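Local coordinates for protein glutathione S-transferase (Bombyx mori, PDB 3AY8) that probably transfers glutathione to electrophilic compounds, working as a homodimeric cytosolic glutathione transferase, at residues S162-M167 with D189-P194; A113-I118 with S168-V173. All coordinates share one frame; numbering follows the deposited sequence.

Overall arrangement
Both contacts are built on helix 158-173 of the all-helical C-terminal domain, the half of a glutathione transferase that follows the thioredoxin-like N-terminal domain. They illustrate how one central helix is fixed at two points along its length. In contact 1, residues 162-167 meet the 189-194 segment with its turn from Cys190 to Leu193; in contact 2, the adjoining residues 168-173 meet helix 90-120. The centres of the two contacts lie about 16 Å apart, and about 8 Å and 12 Å respectively from the centre of the chain. Neither touches the partner subunit. Arg16 of helix 13-25 hydrogen-bonds to the carbonyl O of Ala165 and to Ser169 OG, tying this helix to the N-terminal domain.

Contact 1 of 2, residues S162-M167 with D189-P194; sequences SIYASM and DCLLLP
Tyr164 packs its ring on Cys190 within the helical C-terminal domain of the glutathione transferase fold, joining helix 158-173 to segment 189-194, where the chain turns from Cys190 to Leu193. Its course from CB to the hydroxyl shows how one aromatic side chain can serve several neighbours in succession. CB already points toward the other segment and lies 3.8 Å from Cys190 SG; CG, anti to the backbone N (chi1 173°), continues that course. Cys190 CB sits over the centre of one ring face, 3.6 Å from the centroid and only 13° off the ring normal, a CH-pi contact. The sulfur of the same residue approaches obliquely, SG standing 4.4 Å from the centroid in a sulfur-aromatic contact displaced toward the CG side. CD1 is the ring atom nearest Cys190 CB, at 3.5 Å, and CE1 and CZ lie under the same carbon farther out. CD2 meets Leu193 CD1 at 3.8 Å; these two side chains run past each other in opposite directions. CE2 comes to 3.8 Å from the carbonyl O of Cys190. That same oxygen accepts the backbone N-H of Leu193, closing the type I turn from Cys190 to Leu193. Beyond the ring, the hydroxyl is hydrogen-bonded to Glu200 OE2 of helix 196-213, so that the buried polar end is satisfied. Trp186 and Ile187 also touch the tyrosine. Replacing the tyrosine by an alanine removes ring and hydroxyl together, and is likely to leave a gap beside Cys190 and Leu193 and Glu200 without its hydroxyl partner. Leu191 crosses the tyrosine at about a right angle, its CD2 reaching 4.0 Å from Tyr164 OH.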
loop_
_atom_site.group_PDB
_atom_site.type_symbol
_atom_site.label_atom_id
_atom_site.label_comp_id
_atom_site.label_asym_id
_atom_site.label_seq_id
_atom_site.Cartn_x
_atom_site.Cartn_y
_atom_site.Cartn_z
ATOM N N SER A 162 7.715 2.659 9.556
ATOM C CA SER A 162 7.428 1.716 8.469
ATOM C C SER A 162 8.512 1.729 7.386
ATOM O O SER A 162 8.997 0.677 6.959
ATOM C CB SER A 162 6.056 2.023 7.848
ATOM O OG SER A 162 5.010 1.628 8.735
ATOM N N ILE A 163 8.877 2.927 6.928
ATOM C CA ILE A 163 9.877 3.067 5.872
ATOM C C ILE A 163 11.272 2.639 6.371
ATOM O O ILE A 163 12.034 2.033 5.634
ATOM C CB ILE A 163 9.846 4.495 5.250
ATOM C CG1 ILE A 163 8.481 4.718 4.562
ATOM C CG2 ILE A 163 10.962 4.680 4.237
ATOM C CD1 ILE A 163 8.272 6.135 3.953
ATOM N N TYR A 164 11.570 2.900 7.642
ATOM C CA TYR A 164 12.791 2.375 8.254
ATOM C C TYR A 164 12.814 0.830 8.263
ATOM O O TYR A 164 13.836 0.215 7.927
ATOM C CB TYR A 164 13.002 2.984 9.649
ATOM C CG TYR A 164 14.138 2.390 10.455
ATOM C CD1 TYR A 164 15.395 2.161 9.874
ATOM C CD2 TYR A 164 13.967 2.090 11.815
ATOM C CE1 TYR A 164 16.439 1.616 10.607
ATOM C CE2 TYR A 164 15.012 1.560 12.570
ATOM C CZ TYR A 164 16.247 1.315 11.950
ATOM O OH TYR A 164 17.294 0.800 12.673
ATOM N N ALA A 165 11.691 0.202 8.608
ATOM C CA ALA A 165 11.612 -1.264 8.587
ATOM C C ALA A 165 11.894 -1.812 7.187
ATOM O O ALA A 165 12.618 -2.810 7.022
ATOM C CB ALA A 165 10.245 -1.748 9.100
ATOM N N SER A 166 11.334 -1.144 6.177
ATOM C CA SER A 166 11.574 -1.522 4.786
ATOM C C SER A 166 13.046 -1.319 4.380
ATOM O O SER A 166 13.708 -2.262 3.911
ATOM C CB SER A 166 10.652 -0.723 3.862
ATOM O OG SER A 166 9.296 -1.123 4.015
ATOM N N MET A 167 13.543 -0.094 4.563
ATOM C CA MET A 167 14.915 0.273 4.173
ATOM C C MET A 167 15.985 -0.558 4.885
ATOM O O MET A 167 16.966 -0.962 4.276
ATOM C CB MET A 167 15.179 1.769 4.431
ATOM C CG MET A 167 14.576 2.693 3.400
ATOM S SD MET A 167 15.035 2.272 1.707
ATOM C CE MET A 167 16.844 2.275 1.744
ATOM N N ASP A 189 19.756 8.742 11.596
ATOM C CA ASP A 189 18.759 9.271 12.536
ATOM C C ASP A 189 17.772 8.198 13.007
ATOM O O ASP A 189 17.317 8.236 14.153
ATOM C CB ASP A 189 18.007 10.453 11.939
ATOM C CG ASP A 189 18.811 11.742 11.989
ATOM O OD1 ASP A 189 19.702 11.865 12.859
ATOM O OD2 ASP A 189 18.564 12.619 11.141
ATOM N N CYS A 190 17.441 7.248 12.123
ATOM C CA CYS A 190 16.555 6.135 12.487
ATOM C C CYS A 190 17.109 5.266 13.633
ATOM O O CYS A 190 16.339 4.668 14.371
ATOM C CB CYS A 190 16.208 5.277 11.273
ATOM S SG CYS A 190 15.068 6.084 10.104
ATOM N N LEU A 191 18.434 5.206 13.784
ATOM C CA LEU A 191 19.059 4.481 14.921
ATOM C C LEU A 191 18.668 5.041 16.282
ATOM O O LEU A 191 18.771 4.346 17.283
ATOM C CB LEU A 191 20.587 4.432 14.797
ATOM C CG LEU A 191 21.121 3.618 13.616
ATOM C CD1 LEU A 191 22.601 3.958 13.366
ATOM C CD2 LEU A 191 20.928 2.123 13.850
ATOM N N LEU A 192 18.208 6.290 16.308
ATOM C CA LEU A 192 17.728 6.922 17.536
ATOM C C LEU A 192 16.290 6.536 17.872
ATOM O O LEU A 192 15.834 6.783 18.987
ATOM C CB LEU A 192 17.779 8.445 17.419
ATOM C CG LEU A 192 19.004 9.204 16.916
ATOM C CD1 LEU A 192 18.549 10.617 16.580
ATOM C CD2 LEU A 192 20.115 9.242 17.949
ATOM N N LEU A 193 15.562 5.963 16.911
ATOM C CA LEU A 193 14.159 5.588 17.140
ATOM C C LEU A 193 14.041 4.509 18.217
ATOM O O LEU A 193 14.905 3.620 18.305
ATOM C CB LEU A 193 13.476 5.104 15.850
ATOM C CG LEU A 193 13.255 6.076 14.683
ATOM C CD1 LEU A 193 12.841 5.306 13.405
ATOM C CD2 LEU A 193 12.227 7.164 15.024
ATOM N N PRO A 194 12.973 4.577 19.043
ATOM C CA PRO A 194 12.773 3.495 20.012
ATOM C C PRO A 194 12.689 2.140 19.292
ATOM O O PRO A 194 12.032 2.020 18.254
ATOM C CB PRO A 194 11.429 3.854 20.666
ATOM C CG PRO A 194 11.313 5.362 20.496
ATOM C CD PRO A 194 11.962 5.648 19.175
#

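Contact 2 of 2, residues A113-I118 with S168-V173; sequences AICFPI and SSILAV
Cys115 presents its thiol to two aliphatic side chains, Ile170 and Val173, that stand three residues apart on helix 158-173. SG lies 4.0 Å from Ile170 CD1 and 3.9 Å from Val173 CG2, both at van der Waals distance, so the sulfur behaves here as an apolar tip against two methyl groups. With SG anti to the carbonyl carbon (chi1 -60°), the thiol points across to the neighbouring helix. Ile170 needs its longer branch to meet it: CB is not aimed at segment 113-118, but CG1 leaves anti to the backbone N and the second torsion, 64°, bends CD1 round to the sulfur. Val173 already faces the contact and reaches with CG2. The closest pair of CA atoms, those of Cys115 and Ile170, is 8.4 Å apart, a spacing bridged wholly by side chains.

Around this first shell, Phe206 of helix 196-213 touches both Cys115 and Val173, and Trp175 and Leu134 each touch both Ile170 and Ile114, the latter directed toward the same interface. Farther out, Pro117 kinks helix 90-120, its nitrogen having no bond to the turn before. Helix 158-173 is the core helix of the glutathione transferase C-terminal bundle, here with helices 90-120, 128-147 and 196-213 packed round it.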
loop_
_atom_site.group_PDB
_atom_site.type_symbol
_atom_site.label_atom_id
_atom_site.label_comp_id
_atom_site.label_asym_id
_atom_site.label_seq_id
_atom_site.Cartn_x
_atom_site.Cartn_y
_atom_site.Cartn_z
ATOM N N ALA A 113 10.011 -7.928 -4.490
ATOM C CA ALA A 113 10.210 -8.421 -5.868
ATOM C C ALA A 113 11.617 -8.980 -6.077
ATOM O O ALA A 113 11.808 -9.945 -6.815
ATOM C CB ALA A 113 9.918 -7.329 -6.883
ATOM N N ILE A 114 12.588 -8.379 -5.403
ATOM C CA ILE A 114 13.970 -8.864 -5.415
ATOM C C ILE A 114 14.180 -10.048 -4.461
ATOM O O ILE A 114 14.696 -11.099 -4.865
ATOM C CB ILE A 114 14.949 -7.719 -5.073
ATOM C CG1 ILE A 114 14.963 -6.691 -6.208
ATOM C CG2 ILE A 114 16.386 -8.249 -4.770
ATOM C CD1 ILE A 114 15.388 -5.288 -5.762
ATOM N N CYS A 115 13.756 -9.893 -3.209
ATOM C CA CYS A 115 14.134 -10.848 -2.161
ATOM C C CYS A 115 13.321 -12.138 -2.080
ATOM O O CYS A 115 13.882 -13.186 -1.767
ATOM C CB CYS A 115 14.178 -10.170 -0.792
ATOM S SG CYS A 115 15.369 -8.824 -0.714
ATOM N N PHE A 116 12.019 -12.065 -2.341
ATOM C CA PHE A 116 11.153 -13.240 -2.242
ATOM C C PHE A 116 11.565 -14.386 -3.189
ATOM O O PHE A 116 11.595 -15.548 -2.775
ATOM C CB PHE A 116 9.687 -12.854 -2.464
ATOM C CG PHE A 116 8.726 -14.004 -2.334
ATOM C CD1 PHE A 116 8.078 -14.252 -1.120
ATOM C CD2 PHE A 116 8.459 -14.836 -3.423
ATOM C CE1 PHE A 116 7.186 -15.313 -0.989
ATOM C CE2 PHE A 116 7.573 -15.910 -3.302
ATOM C CZ PHE A 116 6.933 -16.146 -2.083
ATOM N N PRO A 117 11.859 -14.077 -4.466
ATOM C CA PRO A 117 12.246 -15.183 -5.341
ATOM C C PRO A 117 13.605 -15.779 -4.984
ATOM O O PRO A 117 13.846 -16.959 -5.268
ATOM C CB PRO A 117 12.295 -14.529 -6.724
ATOM C CG PRO A 117 11.370 -13.357 -6.606
ATOM C CD PRO A 117 11.625 -12.842 -5.238
ATOM N N ILE A 118 14.474 -14.965 -4.381
ATOM C CA ILE A 118 15.798 -15.406 -3.942
ATOM C C ILE A 118 15.674 -16.313 -2.709
ATOM O O ILE A 118 16.388 -17.311 -2.595
ATOM C CB ILE A 118 16.741 -14.202 -3.639
ATOM C CG1 ILE A 118 17.143 -13.500 -4.935
ATOM C CG2 ILE A 118 17.979 -14.638 -2.855
ATOM C CD1 ILE A 118 17.920 -12.200 -4.732
ATOM N N SER A 168 15.793 -0.817 6.172
ATOM C CA SER A 168 16.750 -1.649 6.920
ATOM C C SER A 168 16.830 -3.069 6.345
ATOM O O SER A 168 17.898 -3.693 6.361
ATOM C CB SER A 168 16.425 -1.652 8.420
ATOM O OG SER A 168 15.151 -2.218 8.682
ATOM N N SER A 169 15.713 -3.557 5.805
ATOM C CA SER A 169 15.651 -4.865 5.158
ATOM C C SER A 169 16.570 -4.972 3.927
ATOM O O SER A 169 17.390 -5.894 3.841
ATOM C CB SER A 169 14.208 -5.181 4.759
ATOM O OG SER A 169 13.344 -5.042 5.875
ATOM N N ILE A 170 16.448 -4.028 2.984
ATOM C CA ILE A 170 17.267 -4.085 1.780
ATOM C C ILE A 170 18.727 -3.706 2.093
ATOM O O ILE A 170 19.653 -4.290 1.526
ATOM C CB ILE A 170 16.668 -3.250 0.602
ATOM C CG1 ILE A 170 17.260 -3.687 -0.753
ATOM C CG2 ILE A 170 16.827 -1.730 0.846
ATOM C CD1 ILE A 170 16.942 -5.153 -1.182
ATOM N N LEU A 171 18.927 -2.749 3.003
ATOM C CA LEU A 171 20.275 -2.368 3.406
ATOM C C LEU A 171 21.033 -3.550 4.036
ATOM O O LEU A 171 22.243 -3.661 3.857
ATOM C CB LEU A 171 20.278 -1.143 4.343
ATOM C CG LEU A 171 19.906 0.208 3.717
ATOM C CD1 LEU A 171 19.816 1.320 4.772
ATOM C CD2 LEU A 171 20.874 0.603 2.592
ATOM N N ALA A 172 20.325 -4.429 4.747
ATOM C CA ALA A 172 20.960 -5.614 5.347
ATOM C C ALA A 172 21.296 -6.683 4.305
ATOM O O ALA A 172 22.219 -7.478 4.503
ATOM C CB ALA A 172 20.104 -6.195 6.463
ATOM N N VAL A 173 20.535 -6.708 3.208
ATOM C CA VAL A 173 20.877 -7.525 2.044
ATOM C C VAL A 173 22.160 -6.971 1.409
ATOM O O VAL A 173 23.000 -7.725 0.929
ATOM C CB VAL A 173 19.726 -7.573 0.993
ATOM C CG1 VAL A 173 20.149 -8.353 -0.252
ATOM C CG2 VAL A 173 18.473 -8.223 1.586
#